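Local coordinates for putative polysaccharide biosynthesis protein with aminopeptidase-like domain (Clostridium acetobutylicum, PDB 3K9T) that binds one zinc ion per subunit of a homotrimer and probably serves the biosynthesis of modified polysaccharides, with no peptidase activity expected despite its aminopeptidase-like domain, at residues P28-I33 with K69-K74; K40-I45 with I49-H54; W65-E70 with S231-S236; P127-Y132 with G138-Q143. All coordinates share one frame; numbering follows the deposited sequence.

Contact 1. Residues P28-I33 with K69-K74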
loop_
_atom_site.group_PDB
_atom_site.type_symbol
_atom_site.label_atom_id
_atom_site.label_comp_id
_atom_site.label_asym_id
_atom_site.label_seq_id
_atom_site.Cartn_x
_atom_site.Cartn_y
_atom_site.Cartn_z
ATOM N N PRO A 28 -17.128 -1.703 -45.737
ATOM C CA PRO A 28 -17.367 -0.709 -46.771
ATOM C C PRO A 28 -18.410 0.358 -46.493
ATOM O O PRO A 28 -18.406 1.385 -47.175
ATOM C CB PRO A 28 -17.877 -1.551 -47.933
ATOM C CG PRO A 28 -17.490 -2.892 -47.639
ATOM C CD PRO A 28 -17.596 -3.018 -46.186
ATOM N N ILE A 29 -19.293 0.108 -45.537
ATOM C CA ILE A 29 -20.415 0.976 -45.262
ATOM C C ILE A 29 -19.950 2.250 -44.567
ATOM O O ILE A 29 -19.140 2.203 -43.643
ATOM C CB ILE A 29 -21.474 0.226 -44.383
ATOM C CG1 ILE A 29 -22.138 -0.901 -45.173
ATOM C CG2 ILE A 29 -22.514 1.180 -43.856
ATOM C CD1 ILE A 29 -22.705 -2.020 -44.301
ATOM N N CYS A 30 -20.500 3.377 -45.008
ATOM C CA CYS A 30 -20.183 4.678 -44.473
ATOM C C CYS A 30 -21.061 5.069 -43.263
ATOM O O CYS A 30 -22.079 5.760 -43.386
ATOM C CB CYS A 30 -20.331 5.713 -45.566
ATOM S SG CYS A 30 -19.667 7.329 -45.097
ATOM N N ARG A 31 -20.655 4.620 -42.078
ATOM C CA ARG A 31 -21.288 5.065 -40.842
ATOM C C ARG A 31 -20.883 6.501 -40.470
ATOM O O ARG A 31 -19.855 7.004 -40.853
ATOM C CB ARG A 31 -20.892 4.138 -39.697
ATOM C CG ARG A 31 -21.491 2.763 -39.766
ATOM C CD ARG A 31 -20.685 1.726 -39.005
ATOM N NE ARG A 31 -19.439 1.425 -39.719
ATOM C CZ ARG A 31 -19.312 0.497 -40.656
ATOM N NH1 ARG A 31 -20.346 -0.273 -41.002
ATOM N NH2 ARG A 31 -18.147 0.336 -41.256
ATOM N N SER A 32 -21.737 7.145 -39.711
ATOM C CA SER A 32 -21.432 8.400 -39.041
ATOM C C SER A 32 -22.277 8.330 -37.738
ATOM O O SER A 32 -22.800 7.255 -37.397
ATOM C CB SER A 32 -21.801 9.601 -39.920
ATOM O OG SER A 32 -21.469 10.833 -39.295
ATOM N N ILE A 33 -22.429 9.446 -37.026
ATOM C CA ILE A 33 -23.254 9.444 -35.815
ATOM C C ILE A 33 -24.755 9.296 -36.103
ATOM O O ILE A 33 -25.534 9.049 -35.200
ATOM C CB ILE A 33 -22.996 10.648 -34.915
ATOM C CG1 ILE A 33 -23.170 11.969 -35.648
ATOM C CG2 ILE A 33 -21.589 10.567 -34.333
ATOM C CD1 ILE A 33 -23.276 13.149 -34.625
ATOM N N LYS A 69 -28.791 17.059 -36.568
ATOM C CA LYS A 69 -29.377 16.768 -37.865
ATOM C C LYS A 69 -28.805 15.459 -38.377
ATOM O O LYS A 69 -27.722 15.016 -37.971
ATOM C CB LYS A 69 -29.089 17.870 -38.883
ATOM C CG LYS A 69 -29.820 19.164 -38.559
ATOM C CD LYS A 69 -29.756 20.233 -39.651
ATOM C CE LYS A 69 -30.535 21.467 -39.196
ATOM N NZ LYS A 69 -31.568 21.882 -40.181
ATOM N N GLU A 70 -29.560 14.834 -39.271
ATOM C CA GLU A 70 -29.145 13.592 -39.849
ATOM C C GLU A 70 -28.323 13.882 -41.086
ATOM O O GLU A 70 -28.693 14.739 -41.899
ATOM C CB GLU A 70 -30.371 12.730 -40.192
ATOM C CG GLU A 70 -29.988 11.442 -40.895
ATOM C CD GLU A 70 -31.146 10.522 -41.161
ATOM O OE1 GLU A 70 -32.168 10.548 -40.420
ATOM O OE2 GLU A 70 -31.000 9.736 -42.115
ATOM N N TRP A 71 -27.234 13.135 -41.238
ATOM C CA TRP A 71 -26.312 13.279 -42.372
ATOM C C TRP A 71 -26.341 12.025 -43.233
ATOM O O TRP A 71 -26.384 10.894 -42.704
ATOM C CB TRP A 71 -24.878 13.511 -41.871
ATOM C CG TRP A 71 -23.867 13.764 -42.945
ATOM C CD1 TRP A 71 -23.798 14.862 -43.756
ATOM C CD2 TRP A 71 -22.785 12.915 -43.334
ATOM N NE1 TRP A 71 -22.740 14.748 -44.624
ATOM C CE2 TRP A 71 -22.101 13.561 -44.383
ATOM C CE3 TRP A 71 -22.320 11.671 -42.896
ATOM C CZ2 TRP A 71 -20.979 13.005 -45.000
ATOM C CZ3 TRP A 71 -21.188 11.126 -43.499
ATOM C CH2 TRP A 71 -20.531 11.796 -44.536
ATOM N N ASN A 72 -26.298 12.231 -44.553
ATOM C CA ASN A 72 -26.236 11.139 -45.524
ATOM C C ASN A 72 -25.346 11.497 -46.693
ATOM O O ASN A 72 -25.143 12.677 -46.952
ATOM C CB ASN A 72 -27.623 10.776 -46.010
ATOM C CG ASN A 72 -28.347 9.909 -45.020
ATOM O OD1 ASN A 72 -28.004 8.723 -44.845
ATOM N ND2 ASN A 72 -29.333 10.493 -44.327
ATOM N N ILE A 73 -24.821 10.496 -47.399
ATOM C CA ILE A 73 -23.917 10.771 -48.508
ATOM C C ILE A 73 -24.090 9.718 -49.589
ATOM O O ILE A 73 -24.130 8.538 -49.285
ATOM C CB ILE A 73 -22.429 10.893 -48.002
ATOM C CG1 ILE A 73 -21.447 11.227 -49.140
ATOM C CG2 ILE A 73 -21.980 9.629 -47.263
ATOM C CD1 ILE A 73 -20.156 11.937 -48.662
ATOM N N LYS A 74 -24.236 10.180 -50.840
ATOM C CA LYS A 74 -24.334 9.339 -52.036
ATOM C C LYS A 74 -22.968 9.215 -52.740
ATOM O O LYS A 74 -22.538 8.135 -53.130
ATOM C CB LYS A 74 -25.348 9.936 -53.022
ATOM C CG LYS A 74 -26.794 9.875 -52.542
ATOM C CD LYS A 74 -27.751 10.671 -53.447
ATOM C CE LYS A 74 -29.038 11.067 -52.684
ATOM N NZ LYS A 74 -28.806 12.041 -51.548
#

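Contact 2. Residues K40-I45 with I49-H54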
loop_
_atom_site.group_PDB
_atom_site.type_symbol
_atom_site.label_atom_id
_atom_site.label_comp_id
_atom_site.label_asym_id
_atom_site.label_seq_id
_atom_site.Cartn_x
_atom_site.Cartn_y
_atom_site.Cartn_z
ATOM N N LYS A 40 -27.858 0.519 -42.327
ATOM C CA LYS A 40 -27.404 -0.682 -43.049
ATOM C C LYS A 40 -26.632 -1.579 -42.094
ATOM O O LYS A 40 -26.666 -2.804 -42.195
ATOM C CB LYS A 40 -26.605 -0.296 -44.304
ATOM C CG LYS A 40 -26.492 -1.389 -45.346
ATOM N N THR A 41 -25.963 -0.958 -41.124
ATOM C CA THR A 41 -25.162 -1.673 -40.142
ATOM C C THR A 41 -26.049 -2.441 -39.154
ATOM O O THR A 41 -25.738 -3.572 -38.806
ATOM C CB THR A 41 -24.179 -0.696 -39.417
ATOM O OG1 THR A 41 -23.290 -0.169 -40.385
ATOM C CG2 THR A 41 -23.350 -1.379 -38.319
HETATM N N MSE A 42 -27.143 -1.813 -38.721
HETATM C CA MSE A 42 -28.140 -2.461 -37.883
HETATM C C MSE A 42 -28.825 -3.607 -38.645
HETATM O O MSE A 42 -29.203 -4.630 -38.037
HETATM C CB MSE A 42 -29.192 -1.461 -37.428
HETATM C CG MSE A 42 -28.639 -0.313 -36.594
HETATM SE SE MSE A 42 -27.721 -0.824 -34.927
HETATM C CE MSE A 42 -27.021 0.970 -34.407
ATOM N N ASP A 43 -29.018 -3.458 -39.955
ATOM C CA ASP A 43 -29.596 -4.568 -40.711
ATOM C C ASP A 43 -28.697 -5.792 -40.655
ATOM O O ASP A 43 -29.164 -6.926 -40.460
ATOM C CB ASP A 43 -29.845 -4.192 -42.178
ATOM C CG ASP A 43 -30.919 -3.150 -42.332
ATOM O OD1 ASP A 43 -31.785 -3.075 -41.463
ATOM O OD2 ASP A 43 -30.910 -2.414 -43.324
ATOM N N ILE A 44 -27.401 -5.563 -40.837
ATOM C CA ILE A 44 -26.448 -6.661 -40.878
ATOM C C ILE A 44 -26.348 -7.303 -39.514
ATOM O O ILE A 44 -26.365 -8.526 -39.419
ATOM C CB ILE A 44 -25.061 -6.236 -41.457
ATOM C CG1 ILE A 44 -25.251 -5.865 -42.953
ATOM C CG2 ILE A 44 -24.042 -7.371 -41.226
ATOM C CD1 ILE A 44 -24.230 -4.935 -43.588
ATOM N N ILE A 45 -26.294 -6.482 -38.463
ATOM C CA ILE A 45 -26.262 -7.014 -37.109
ATOM C C ILE A 45 -27.479 -7.918 -36.857
ATOM O O ILE A 45 -27.346 -8.969 -36.211
ATOM C CB ILE A 45 -26.182 -5.907 -36.007
ATOM C CG1 ILE A 45 -24.842 -5.168 -36.096
ATOM C CG2 ILE A 45 -26.331 -6.562 -34.597
ATOM C CD1 ILE A 45 -24.793 -3.734 -35.433
ATOM N N ILE A 49 -28.281 -11.253 -34.479
ATOM C CA ILE A 49 -29.029 -11.160 -33.228
ATOM C C ILE A 49 -30.268 -10.261 -33.413
ATOM O O ILE A 49 -30.314 -9.419 -34.317
ATOM C CB ILE A 49 -28.145 -10.603 -32.036
ATOM C CG1 ILE A 49 -27.651 -9.178 -32.318
ATOM C CG2 ILE A 49 -26.967 -11.509 -31.764
ATOM C CD1 ILE A 49 -27.130 -8.391 -31.098
ATOM N N PRO A 50 -31.283 -10.441 -32.560
ATOM C CA PRO A 50 -32.376 -9.527 -32.660
ATOM C C PRO A 50 -31.914 -8.191 -32.108
ATOM O O PRO A 50 -31.000 -8.174 -31.263
ATOM C CB PRO A 50 -33.437 -10.145 -31.735
ATOM C CG PRO A 50 -32.938 -11.493 -31.388
ATOM C CD PRO A 50 -31.460 -11.355 -31.428
ATOM N N LEU A 51 -32.479 -7.095 -32.615
ATOM C CA LEU A 51 -32.307 -5.799 -31.992
ATOM C C LEU A 51 -33.600 -5.033 -32.059
ATOM O O LEU A 51 -34.385 -5.173 -32.998
ATOM C CB LEU A 51 -31.281 -4.928 -32.688
ATOM C CG LEU A 51 -29.795 -5.181 -32.689
ATOM C CD1 LEU A 51 -29.220 -4.211 -33.736
ATOM C CD2 LEU A 51 -29.136 -5.029 -31.278
ATOM N N GLU A 52 -33.809 -4.194 -31.055
ATOM C CA GLU A 52 -34.798 -3.154 -31.180
ATOM C C GLU A 52 -34.042 -1.893 -31.661
ATOM O O GLU A 52 -33.054 -1.463 -31.047
ATOM C CB GLU A 52 -35.546 -2.917 -29.885
ATOM C CG GLU A 52 -36.489 -1.762 -30.072
ATOM C CD GLU A 52 -37.382 -1.507 -28.895
ATOM O OE1 GLU A 52 -37.108 -2.061 -27.802
ATOM O OE2 GLU A 52 -38.343 -0.718 -29.084
ATOM N N ILE A 53 -34.482 -1.345 -32.787
ATOM C CA ILE A 53 -33.883 -0.146 -33.373
ATOM C C ILE A 53 -34.689 1.089 -32.957
ATOM O O ILE A 53 -35.909 1.105 -33.026
ATOM C CB ILE A 53 -33.796 -0.282 -34.896
ATOM C CG1 ILE A 53 -32.927 -1.504 -35.249
ATOM C CG2 ILE A 53 -33.249 0.992 -35.548
ATOM C CD1 ILE A 53 -31.488 -1.400 -34.824
ATOM N N HIS A 54 -33.992 2.105 -32.462
ATOM C CA HIS A 54 -34.615 3.345 -31.996
ATOM C C HIS A 54 -34.220 4.489 -32.920
ATOM O O HIS A 54 -33.103 4.528 -33.440
ATOM C CB HIS A 54 -34.178 3.669 -30.557
ATOM C CG HIS A 54 -34.710 2.718 -29.524
ATOM N ND1 HIS A 54 -35.858 2.971 -28.805
ATOM C CD2 HIS A 54 -34.247 1.523 -29.083
ATOM C CE1 HIS A 54 -36.089 1.968 -27.978
ATOM N NE2 HIS A 54 -35.132 1.071 -28.135
#

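Contact 3. Residues W65-E70 with S231-S236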
loop_
_atom_site.group_PDB
_atom_site.type_symbol
_atom_site.label_atom_id
_atom_site.label_comp_id
_atom_site.label_asym_id
_atom_site.label_seq_id
_atom_site.Cartn_x
_atom_site.Cartn_y
_atom_site.Cartn_z
ATOM N N TRP A 65 -27.297 17.769 -24.141
ATOM C CA TRP A 65 -27.055 17.688 -25.576
ATOM C C TRP A 65 -28.330 17.776 -26.386
ATOM O O TRP A 65 -29.422 17.596 -25.870
ATOM C CB TRP A 65 -26.307 16.397 -25.915
ATOM C CG TRP A 65 -24.945 16.353 -25.379
ATOM C CD1 TRP A 65 -24.574 16.380 -24.064
ATOM C CD2 TRP A 65 -23.731 16.260 -26.140
ATOM N NE1 TRP A 65 -23.202 16.300 -23.962
ATOM C CE2 TRP A 65 -22.662 16.223 -25.219
ATOM C CE3 TRP A 65 -23.449 16.171 -27.504
ATOM C CZ2 TRP A 65 -21.341 16.116 -25.619
ATOM C CZ3 TRP A 65 -22.113 16.072 -27.910
ATOM C CH2 TRP A 65 -21.086 16.048 -26.965
ATOM N N THR A 66 -28.149 18.075 -27.662
ATOM C CA THR A 66 -29.231 18.118 -28.623
ATOM C C THR A 66 -28.965 17.119 -29.719
ATOM O O THR A 66 -27.890 17.137 -30.301
ATOM C CB THR A 66 -29.329 19.493 -29.280
ATOM O OG1 THR A 66 -29.502 20.486 -28.265
ATOM C CG2 THR A 66 -30.490 19.518 -30.276
ATOM N N VAL A 67 -29.950 16.273 -30.022
ATOM C CA VAL A 67 -29.778 15.300 -31.094
ATOM C C VAL A 67 -29.549 16.049 -32.426
ATOM O O VAL A 67 -30.394 16.823 -32.877
ATOM C CB VAL A 67 -30.984 14.334 -31.186
ATOM C CG1 VAL A 67 -30.929 13.459 -32.470
ATOM C CG2 VAL A 67 -31.049 13.448 -29.952
ATOM N N PRO A 68 -28.396 15.824 -33.059
ATOM C CA PRO A 68 -28.082 16.564 -34.307
ATOM C C PRO A 68 -28.985 16.277 -35.514
ATOM O O PRO A 68 -29.817 15.383 -35.481
ATOM C CB PRO A 68 -26.671 16.083 -34.654
ATOM C CG PRO A 68 -26.583 14.681 -34.075
ATOM C CD PRO A 68 -27.448 14.721 -32.801
ATOM N N LYS A 69 -28.791 17.059 -36.568
ATOM C CA LYS A 69 -29.377 16.768 -37.865
ATOM C C LYS A 69 -28.805 15.459 -38.377
ATOM O O LYS A 69 -27.722 15.016 -37.971
ATOM C CB LYS A 69 -29.089 17.870 -38.883
ATOM C CG LYS A 69 -29.820 19.164 -38.559
ATOM C CD LYS A 69 -29.756 20.233 -39.651
ATOM C CE LYS A 69 -30.535 21.467 -39.196
ATOM N NZ LYS A 69 -31.568 21.882 -40.181
ATOM N N GLU A 70 -29.560 14.834 -39.271
ATOM C CA GLU A 70 -29.145 13.592 -39.849
ATOM C C GLU A 70 -28.323 13.882 -41.086
ATOM O O GLU A 70 -28.693 14.739 -41.899
ATOM C CB GLU A 70 -30.371 12.730 -40.192
ATOM C CG GLU A 70 -29.988 11.442 -40.895
ATOM C CD GLU A 70 -31.146 10.522 -41.161
ATOM O OE1 GLU A 70 -32.168 10.548 -40.420
ATOM O OE2 GLU A 70 -31.000 9.736 -42.115
ATOM N N SER A 231 -24.750 7.212 -26.381
ATOM C CA SER A 231 -24.838 6.847 -24.954
ATOM C C SER A 231 -25.603 7.875 -24.124
ATOM O O SER A 231 -26.393 7.506 -23.244
ATOM C CB SER A 231 -23.456 6.572 -24.356
ATOM O OG SER A 231 -22.601 7.689 -24.411
ATOM N N ILE A 232 -25.396 9.159 -24.415
ATOM C CA ILE A 232 -26.151 10.237 -23.726
ATOM C C ILE A 232 -27.642 10.088 -24.051
ATOM O O ILE A 232 -28.471 10.088 -23.157
ATOM C CB ILE A 232 -25.631 11.655 -24.097
ATOM C CG1 ILE A 232 -24.164 11.814 -23.662
ATOM C CG2 ILE A 232 -26.489 12.752 -23.410
ATOM C CD1 ILE A 232 -23.492 13.101 -24.153
ATOM N N THR A 233 -27.968 9.893 -25.331
ATOM C CA THR A 233 -29.348 9.647 -25.729
ATOM C C THR A 233 -29.966 8.447 -25.018
ATOM O O THR A 233 -31.105 8.522 -24.529
ATOM C CB THR A 233 -29.461 9.451 -27.233
ATOM O OG1 THR A 233 -28.968 10.634 -27.881
ATOM C CG2 THR A 233 -30.935 9.168 -27.652
ATOM N N TRP A 234 -29.215 7.353 -24.939
ATOM C CA TRP A 234 -29.732 6.169 -24.306
ATOM C C TRP A 234 -29.975 6.404 -22.826
ATOM O O TRP A 234 -31.036 6.050 -22.311
ATOM C CB TRP A 234 -28.814 4.974 -24.510
ATOM C CG TRP A 234 -29.399 3.744 -23.933
ATOM C CD1 TRP A 234 -30.313 2.897 -24.526
ATOM C CD2 TRP A 234 -29.167 3.239 -22.635
ATOM N NE1 TRP A 234 -30.646 1.883 -23.665
ATOM C CE2 TRP A 234 -29.973 2.075 -22.487
ATOM C CE3 TRP A 234 -28.381 3.666 -21.562
ATOM C CZ2 TRP A 234 -29.990 1.322 -21.315
ATOM C CZ3 TRP A 234 -28.393 2.912 -20.391
ATOM C CH2 TRP A 234 -29.192 1.751 -20.284
ATOM N N LEU A 235 -28.990 6.996 -22.144
ATOM C CA LEU A 235 -29.119 7.295 -20.708
ATOM C C LEU A 235 -30.328 8.221 -20.470
ATOM O O LEU A 235 -31.075 8.043 -19.510
ATOM C CB LEU A 235 -27.814 7.889 -20.131
ATOM C CG LEU A 235 -26.668 6.899 -19.951
ATOM C CD1 LEU A 235 -25.319 7.560 -19.666
ATOM C CD2 LEU A 235 -27.024 5.905 -18.850
ATOM N N SER A 236 -30.549 9.170 -21.376
ATOM C CA SER A 236 -31.637 10.138 -21.189
ATOM C C SER A 236 -32.986 9.443 -21.335
ATOM O O SER A 236 -33.985 9.919 -20.844
ATOM C CB SER A 236 -31.535 11.342 -22.166
ATOM O OG SER A 236 -31.958 11.022 -23.490
#

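Contact 4. Residues P127-Y132 with G138-Q143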
loop_
_atom_site.group_PDB
_atom_site.type_symbol
_atom_site.label_atom_id
_atom_site.label_comp_id
_atom_site.label_asym_id
_atom_site.label_seq_id
_atom_site.Cartn_x
_atom_site.Cartn_y
_atom_site.Cartn_z
ATOM N N PRO A 127 -6.202 10.366 -43.599
ATOM C CA PRO A 127 -6.720 10.669 -42.281
ATOM C C PRO A 127 -8.256 10.648 -42.215
ATOM O O PRO A 127 -8.915 11.041 -43.171
ATOM C CB PRO A 127 -6.186 12.079 -42.004
ATOM C CG PRO A 127 -5.925 12.680 -43.331
ATOM C CD PRO A 127 -5.682 11.551 -44.298
ATOM N N TYR A 128 -8.785 10.180 -41.085
ATOM C CA TYR A 128 -10.219 10.231 -40.767
ATOM C C TYR A 128 -10.558 11.514 -40.023
ATOM O O TYR A 128 -10.025 11.784 -38.963
ATOM C CB TYR A 128 -10.623 9.003 -39.931
ATOM C CG TYR A 128 -12.000 9.042 -39.290
ATOM C CD1 TYR A 128 -13.163 9.199 -40.050
ATOM C CD2 TYR A 128 -12.128 8.873 -37.930
ATOM C CE1 TYR A 128 -14.422 9.237 -39.439
ATOM C CE2 TYR A 128 -13.374 8.901 -37.302
ATOM C CZ TYR A 128 -14.510 9.094 -38.054
ATOM O OH TYR A 128 -15.701 9.068 -37.374
ATOM N N LEU A 129 -11.435 12.319 -40.598
ATOM C CA LEU A 129 -11.864 13.571 -39.970
ATOM C C LEU A 129 -13.395 13.645 -39.934
ATOM O O LEU A 129 -14.087 13.038 -40.756
ATOM C CB LEU A 129 -11.273 14.795 -40.702
ATOM C CG LEU A 129 -9.745 14.928 -40.685
ATOM C CD1 LEU A 129 -9.237 15.862 -41.758
ATOM C CD2 LEU A 129 -9.319 15.390 -39.332
ATOM N N THR A 130 -13.893 14.380 -38.952
ATOM C CA THR A 130 -15.320 14.594 -38.760
ATOM C C THR A 130 -15.586 16.080 -38.479
ATOM O O THR A 130 -14.689 16.819 -38.081
ATOM C CB THR A 130 -15.887 13.799 -37.550
ATOM O OG1 THR A 130 -15.421 14.390 -36.336
ATOM C CG2 THR A 130 -15.507 12.321 -37.604
ATOM N N SER A 131 -16.823 16.511 -38.674
ATOM C CA SER A 131 -17.209 17.873 -38.337
ATOM C C SER A 131 -18.665 17.858 -37.967
ATOM O O SER A 131 -19.495 18.393 -38.666
ATOM C CB SER A 131 -16.969 18.832 -39.504
ATOM O OG SER A 131 -17.278 20.160 -39.098
ATOM N N TYR A 132 -18.972 17.220 -36.855
ATOM C CA TYR A 132 -20.361 16.976 -36.500
ATOM C C TYR A 132 -21.122 18.224 -36.128
ATOM O O TYR A 132 -22.293 18.380 -36.496
ATOM C CB TYR A 132 -20.457 16.001 -35.331
ATOM C CG TYR A 132 -19.861 14.639 -35.591
ATOM C CD1 TYR A 132 -20.000 14.015 -36.824
ATOM C CD2 TYR A 132 -19.189 13.957 -34.582
ATOM C CE1 TYR A 132 -19.457 12.754 -37.058
ATOM C CE2 TYR A 132 -18.634 12.699 -34.806
ATOM C CZ TYR A 132 -18.780 12.101 -36.038
ATOM O OH TYR A 132 -18.261 10.854 -36.253
ATOM N N GLY A 138 -14.660 18.586 -46.068
ATOM C CA GLY A 138 -13.272 18.269 -46.333
ATOM C C GLY A 138 -13.044 16.981 -47.090
ATOM O O GLY A 138 -13.911 16.112 -47.139
ATOM N N PHE A 139 -11.877 16.887 -47.712
ATOM C CA PHE A 139 -11.433 15.664 -48.332
ATOM C C PHE A 139 -10.110 15.257 -47.685
ATOM O O PHE A 139 -9.227 16.120 -47.440
ATOM C CB PHE A 139 -11.203 15.832 -49.833
ATOM C CG PHE A 139 -12.451 15.851 -50.653
ATOM C CD1 PHE A 139 -12.999 14.667 -51.140
ATOM C CD2 PHE A 139 -13.107 17.046 -50.915
ATOM C CE1 PHE A 139 -14.162 14.673 -51.896
ATOM C CE2 PHE A 139 -14.271 17.067 -51.676
ATOM C CZ PHE A 139 -14.800 15.880 -52.166
ATOM N N SER A 140 -9.966 13.951 -47.431
ATOM C CA SER A 140 -8.711 13.392 -46.978
ATOM C C SER A 140 -8.034 12.623 -48.113
ATOM O O SER A 140 -8.702 12.027 -48.944
ATOM C CB SER A 140 -8.979 12.458 -45.821
ATOM O OG SER A 140 -9.218 13.182 -44.645
ATOM N N LEU A 141 -6.704 12.640 -48.151
ATOM C CA LEU A 141 -5.938 11.848 -49.142
ATOM C C LEU A 141 -4.524 11.573 -48.646
ATOM O O LEU A 141 -4.075 12.175 -47.651
ATOM C CB LEU A 141 -5.858 12.544 -50.498
ATOM C CG LEU A 141 -5.077 13.847 -50.607
ATOM C CD1 LEU A 141 -4.854 14.139 -52.071
ATOM C CD2 LEU A 141 -5.794 15.001 -49.880
ATOM N N THR A 142 -3.814 10.661 -49.317
ATOM C CA THR A 142 -2.461 10.394 -48.872
ATOM C C THR A 142 -1.610 11.571 -49.284
ATOM O O THR A 142 -1.900 12.249 -50.289
ATOM C CB THR A 142 -1.840 9.066 -49.398
ATOM O OG1 THR A 142 -1.540 9.150 -50.817
ATOM C CG2 THR A 142 -2.748 7.851 -49.018
ATOM N N GLN A 143 -0.602 11.841 -48.464
ATOM C CA GLN A 143 0.392 12.836 -48.801
ATOM C C GLN A 143 1.004 12.499 -50.155
ATOM O O GLN A 143 1.179 13.379 -50.966
ATOM C CB GLN A 143 1.505 12.869 -47.738
ATOM C CG GLN A 143 2.529 13.983 -47.923
ATOM C CD GLN A 143 1.894 15.345 -47.776
ATOM O OE1 GLN A 143 1.217 15.645 -46.765
ATOM N NE2 GLN A 143 2.088 16.179 -48.790
#

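Contact 1. Residues P28-I33 with K69-K74
Ser32 and Cys30, in the loop joining helix 12-26 to helix 36-45, lie against Trp71 and Ile73 of strand 70-79, so that the aminopeptidase-like region meets the four-stranded antiparallel sheet of the insert. The contact illustrates how alternation along a strand divides the work: Trp71 and Ile73 turn toward the loop, while the CB atoms of Glu70 and Asn72 point away from it. Glu70 comes first. Its OE2 accepts a hydrogen bond from Asn72 ND2 at 2.9 Å, arriving on the anti side and 24° out of the carboxylate plane, and the same oxygen forms a salt bridge with Arg39. At Trp71, CG stands anti to the backbone N (chi1 -176°), which brings the benzo edge of the indole to the loop. Ser32 CB meets that edge near the ring plane, 3.7 Å from Trp71 CE3. Cys30 SG lies 4.4 Å from Trp71 CZ3, obliquely to the ring. The polar ends of Trp71 and Ser32 turn to other partners, Trp71 NE1 to Ser100 O and Ser32 OG to Ser98 OG, so the two meet here without a hydrogen bond between them. Both ends of the Asn72 amide are used, since OD1 accepts from the backbone N of Asn36. The walk ends at Ile73, whose CG2 branch, not the longer CG1 arm, meets the sulfur: Ile73 CG2 is 3.9 Å from Cys30 SG.

Contact 2. Residues K40-I45 with I49-H54
Bent at its second torsion (chi2 -59°), the selenomethionine side chain of Met42 sets SE beside both Leu51 and Ile53, the latter folded at chi2 (-64°) to bring CD1 to the root of Met42. Ile53 CD1 lies 3.5 Å from Met42 CB and equally close to CG. Leu51 CD1 is shared: it meets Met42 SE at 3.9 Å, the two side chains crossing at about a right angle, and Ile45 CG2 at 3.8 Å. That same methyl of Ile45 reaches Ile49 CG1, 3.7 Å away, the two isoleucines lying side by side and pointing the same way. One polar link closes the turn, as Ile49 N donates to Ile45 O at 3.0 Å, nearly straight (164°) and in the carbonyl plane. Phe224 of strand 219-225, two strands across the sheet, touches Met42, Ile45, Ile49 and Leu51. The chemistry implies a helix-to-strand connection packed by apolar side chains, selenium replacing methionine sulfur, with a single backbone hydrogen bond across the segments where the chain leaves helix 36-45.

Contact 3. Residues W65-E70 with S231-S236
The indole of Trp65 receives the tip of Ile232 on one of its faces, a CH-pi contact that joins the insert to helix 229-237 of the aminopeptidase-like region. Ile232 CD1 stands 3.3 Å from the centroid of the five-membered ring of Trp65 and 15° off its normal, with the side chains crossing at about a right angle. Packing is tight: Ile232 CD1 comes to 3.2 Å from Trp65 NE1. Both conformations prepare this meeting. In Trp65, CG lies anti to the carbonyl carbon and chi2 is 62°, which turns the pyrrole part of the ring toward the helix; Ile232 has an extended CG1 arm (chi2 172°) that reaches out to it. The indole N-H is used by the trimer, since NE1 donates to Glu367 O of the second subunit, which helps fix the rotation of the ring. A looser second point of contact lies between Val67 CG2 and Thr233 OG1, 4.1 Å apart. That hydroxyl is occupied by Ile229 O of its own helix, so Val67 meets it without a bond. Further on, Ser236 OG donates to Thr233 O at 2.8 Å. Strand 65-66 pairs antiparallel with strand 61-62, and helix 229-237 touches this hairpin through Ile232, Thr233 and Ser236, helix 299-302 through Ser231, Ile232 and Leu235, and strand 219-225 through Trp234.

Contact 4. Residues P127-Y132 with G138-Q143
Ser140 and Pro127 face one another with the serine hydroxyl over the proline ring and pointed at its carbonyl oxygen. Ser140 OG donates to Pro127 O at 2.6 Å, a short bond; the donor is tilted 33° from the carbonyl plane, and the C=O...O angle is 140°. Placing OG there is the work of chi1 (-77°), with the hydroxyl opposite the carbonyl carbon of Ser140 and beside its backbone N. The serine CB and OG lie over one face of the pyrrolidine ring: Pro127 CD is 3.7 Å from Ser140 CB, and Pro127 CG is 3.6 Å from Ser140 OG. Leu129 adds a methyl, CD1 standing 3.9 Å from Ser140 OG, so the buried hydroxyl has hydrocarbon near it and one carbonyl to satisfy it. Tyr128, between Pro127 and Leu129 in the chain, points away from the strand and sets its ring edge-to-face with His325, also meeting the ring of His190. Strand 139-140 is itself paired in parallel with strand 116-117 of the insert. Tyr128, packed on these two zinc ligands, is consistent with a second-shell position at the zinc site, and the Ser140-Pro127 bond probably helps place its loop.

Contacts 1, 2 and 3 open in turn along the chain, and contact 2 is nested inside the loop closed by contact 1. Contact 3 begins at residue 65, shares Lys69 and Glu70 with contact 1, and its long loop encloses contact 4. Contact 1 is the hub: its centre lies about 16 Å from those of contacts 2 and 3 and about 14 Å from that of contact 4, and it touches all three. Contacts 2 and 4, their centres about 28 Å apart, do not meet. Contacts 1 and 3 join the insert to the aminopeptidase-like region, contact 2 lies within that region and contact 4 within the insert near the zinc site; contact 3 reaches the second subunit.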